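Local coordinates for plu4264 (Photorhabdus luminescens subsp. laumondii, PDB 4MV2), which is a nickel-binding cupin of unknown function, possibly a metal-dependent enzyme, at residues Y17-S22 against C39-E44. Numbering follows the deposited sequence.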
loop_
_atom_site.group_PDB
_atom_site.type_symbol
_atom_site.label_atom_id
_atom_site.label_comp_id
_atom_site.label_asym_id
_atom_site.label_seq_id
_atom_site.Cartn_x
_atom_site.Cartn_y
_atom_site.Cartn_z
ATOM N N TYR A 17 13.238 13.642 1.545
ATOM C CA TYR A 17 12.227 14.173 2.451
ATOM C C TYR A 17 12.559 13.845 3.899
ATOM O O TYR A 17 11.663 13.678 4.709
ATOM C CB TYR A 17 10.816 13.668 2.067
ATOM C CG TYR A 17 10.375 14.219 0.728
ATOM C CD1 TYR A 17 9.821 15.484 0.627
ATOM C CD2 TYR A 17 10.541 13.489 -0.437
ATOM C CE1 TYR A 17 9.424 16.007 -0.601
ATOM C CE2 TYR A 17 10.143 14.001 -1.670
ATOM C CZ TYR A 17 9.585 15.253 -1.738
ATOM O OH TYR A 17 9.192 15.783 -2.954
ATOM N N ASP A 18 13.859 13.750 4.184
ATOM C CA ASP A 18 14.374 13.511 5.517
ATOM C C ASP A 18 13.922 12.165 6.087
ATOM O O ASP A 18 13.877 11.963 7.316
ATOM C CB ASP A 18 14.014 14.665 6.456
ATOM C CG ASP A 18 14.634 15.980 6.018
ATOM O OD1 ASP A 18 15.661 15.986 5.311
ATOM O OD2 ASP A 18 14.078 17.010 6.388
ATOM N N LEU A 19 13.600 11.227 5.205
ATOM C CA LEU A 19 13.318 9.854 5.595
ATOM C C LEU A 19 13.975 8.913 4.595
ATOM O O LEU A 19 14.572 9.365 3.636
ATOM C CB LEU A 19 11.802 9.662 5.740
ATOM C CG LEU A 19 10.904 9.908 4.528
ATOM C CD1 LEU A 19 11.127 8.955 3.346
ATOM C CD2 LEU A 19 9.451 9.851 4.991
ATOM N N ASP A 20 13.905 7.618 4.868
ATOM C CA ASP A 20 14.494 6.619 4.000
ATOM C C ASP A 20 13.383 5.942 3.225
ATOM O O ASP A 20 12.406 5.445 3.818
ATOM C CB ASP A 20 15.276 5.597 4.824
ATOM C CG ASP A 20 16.553 6.163 5.346
ATOM O OD1 ASP A 20 17.109 7.092 4.691
ATOM O OD2 ASP A 20 16.991 5.773 6.453
ATOM N N GLY A 21 13.483 5.965 1.906
ATOM C CA GLY A 21 12.422 5.449 1.062
ATOM C C GLY A 21 12.884 4.403 0.060
ATOM O O GLY A 21 14.013 4.395 -0.414
ATOM N N SER A 22 11.924 3.583 -0.328
ATOM C CA SER A 22 12.065 2.637 -1.436
ATOM C C SER A 22 10.878 2.854 -2.340
ATOM O O SER A 22 9.773 2.404 -2.063
ATOM C CB SER A 22 12.120 1.195 -0.932
ATOM O OG SER A 22 12.248 0.274 -2.000
ATOM N N CYS A 39 8.408 3.863 3.296
ATOM C CA CYS A 39 9.134 4.925 3.978
ATOM C C CYS A 39 9.398 4.556 5.427
ATOM O O CYS A 39 8.557 3.970 6.106
ATOM C CB CYS A 39 8.279 6.184 3.975
ATOM S SG CYS A 39 7.923 6.827 2.318
ATOM N N ILE A 40 10.575 4.941 5.880
ATOM C CA ILE A 40 10.976 4.768 7.270
ATOM C C ILE A 40 11.437 6.086 7.818
ATOM O O ILE A 40 12.345 6.739 7.280
ATOM C CB ILE A 40 12.110 3.731 7.475
ATOM C CG1 ILE A 40 11.760 2.382 6.871
ATOM C CG2 ILE A 40 12.375 3.603 8.983
ATOM C CD1 ILE A 40 12.928 1.394 6.895
ATOM N N VAL A 41 10.766 6.501 8.886
ATOM C CA VAL A 41 11.203 7.660 9.682
ATOM C C VAL A 41 11.992 7.087 10.846
ATOM O O VAL A 41 11.452 6.355 11.675
ATOM C CB VAL A 41 10.050 8.572 10.114
ATOM C CG1 VAL A 41 10.608 9.784 10.888
ATOM C CG2 VAL A 41 9.236 9.051 8.914
ATOM N N ARG A 42 13.275 7.400 10.889
ATOM C CA ARG A 42 14.193 6.782 11.840
ATOM C C ARG A 42 13.893 7.269 13.257
ATOM O O ARG A 42 13.246 8.297 13.452
ATOM C CB ARG A 42 15.620 7.091 11.412
ATOM C CG ARG A 42 15.976 6.497 10.058
ATOM C CD ARG A 42 15.870 4.992 10.051
ATOM N NE ARG A 42 16.241 4.417 8.761
ATOM C CZ ARG A 42 16.218 3.128 8.496
ATOM N NH1 ARG A 42 15.822 2.263 9.416
ATOM N NH2 ARG A 42 16.575 2.688 7.284
ATOM N N PRO A 43 14.345 6.514 14.265
ATOM C CA PRO A 43 14.046 6.896 15.655
ATOM C C PRO A 43 14.462 8.329 15.970
ATOM O O PRO A 43 15.544 8.757 15.577
ATOM C CB PRO A 43 14.884 5.892 16.454
ATOM C CG PRO A 43 14.901 4.681 15.577
ATOM C CD PRO A 43 15.094 5.238 14.214
ATOM N N GLU A 44 13.593 9.060 16.664
ATOM C CA GLU A 44 13.877 10.427 17.107
ATOM C C GLU A 44 14.212 11.348 15.962
ATOM O O GLU A 44 15.077 12.209 16.078
ATOM C CB GLU A 44 14.955 10.431 18.198
ATOM C CG GLU A 44 14.522 9.602 19.408
ATOM C CD GLU A 44 15.413 9.712 20.616
ATOM O OE1 GLU A 44 16.635 9.637 20.457
ATOM O OE2 GLU A 44 14.873 9.907 21.717
HETATM O O HOH W 1 14.254 9.759 9.274
#
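An antiparallel beta-strand pairing joins the start of strand 19-23 to the end of strand 35-41, the two arms of a beta hairpin in the larger sheet of this cupin fold. Asp20 and Ile40 form the hydrogen-bonded pair: Asp20 N reaches Ile40 O at 3.0 Å in a nearly straight bond, and Ile40 N gives its hydrogen to Asp20 O at 2.8 Å. Next along comes the non-hydrogen-bonded pair Gly21 and Cys39, where Cys39 CA makes a CA-H...O contact with Asp20 O (3.3 Å). Beyond the last paired residues a water continues the link, accepting from Arg42 N and donating to Asp18 O.

The two faces differ in character. On the Asp20 and Ile40 face, Arg42 bends at chi2 (-61°) and swings its guanidinium back over Ile40, whose CG2 sits off-centre, 3.5 Å above the plane. A salt bridge forms at the guanidinium edge, where Asp20 OD2 lies in plane and accepts from Arg42 NE through its anti lone pair at 2.8 Å; the carboxylate is turned 66° from the guanidinium. A weak, bent bond (3.2 Å) from Arg42 NH2 reaches the same Asp20 OD2. Asp99 takes Arg42 NH1 and His15 holds Asp20 OD1, so both charged groups are fixed at two points.

On the other face, Leu19 CG is flanked by both its backbone N and C (chi1 60°), and both methyls rest on Cys39 CB. CD1 of Leu19 also lies 4.0 Å from Cys39 SG, and its CD2 4.0 Å from Val41 CG2, the Leu19 and Val41 side chains crossing obliquely. Leu19 and Cys39 also touch Phe102 of strand 100-107, which flanks strand 35-41 on one side as strand 19-23 does on the other.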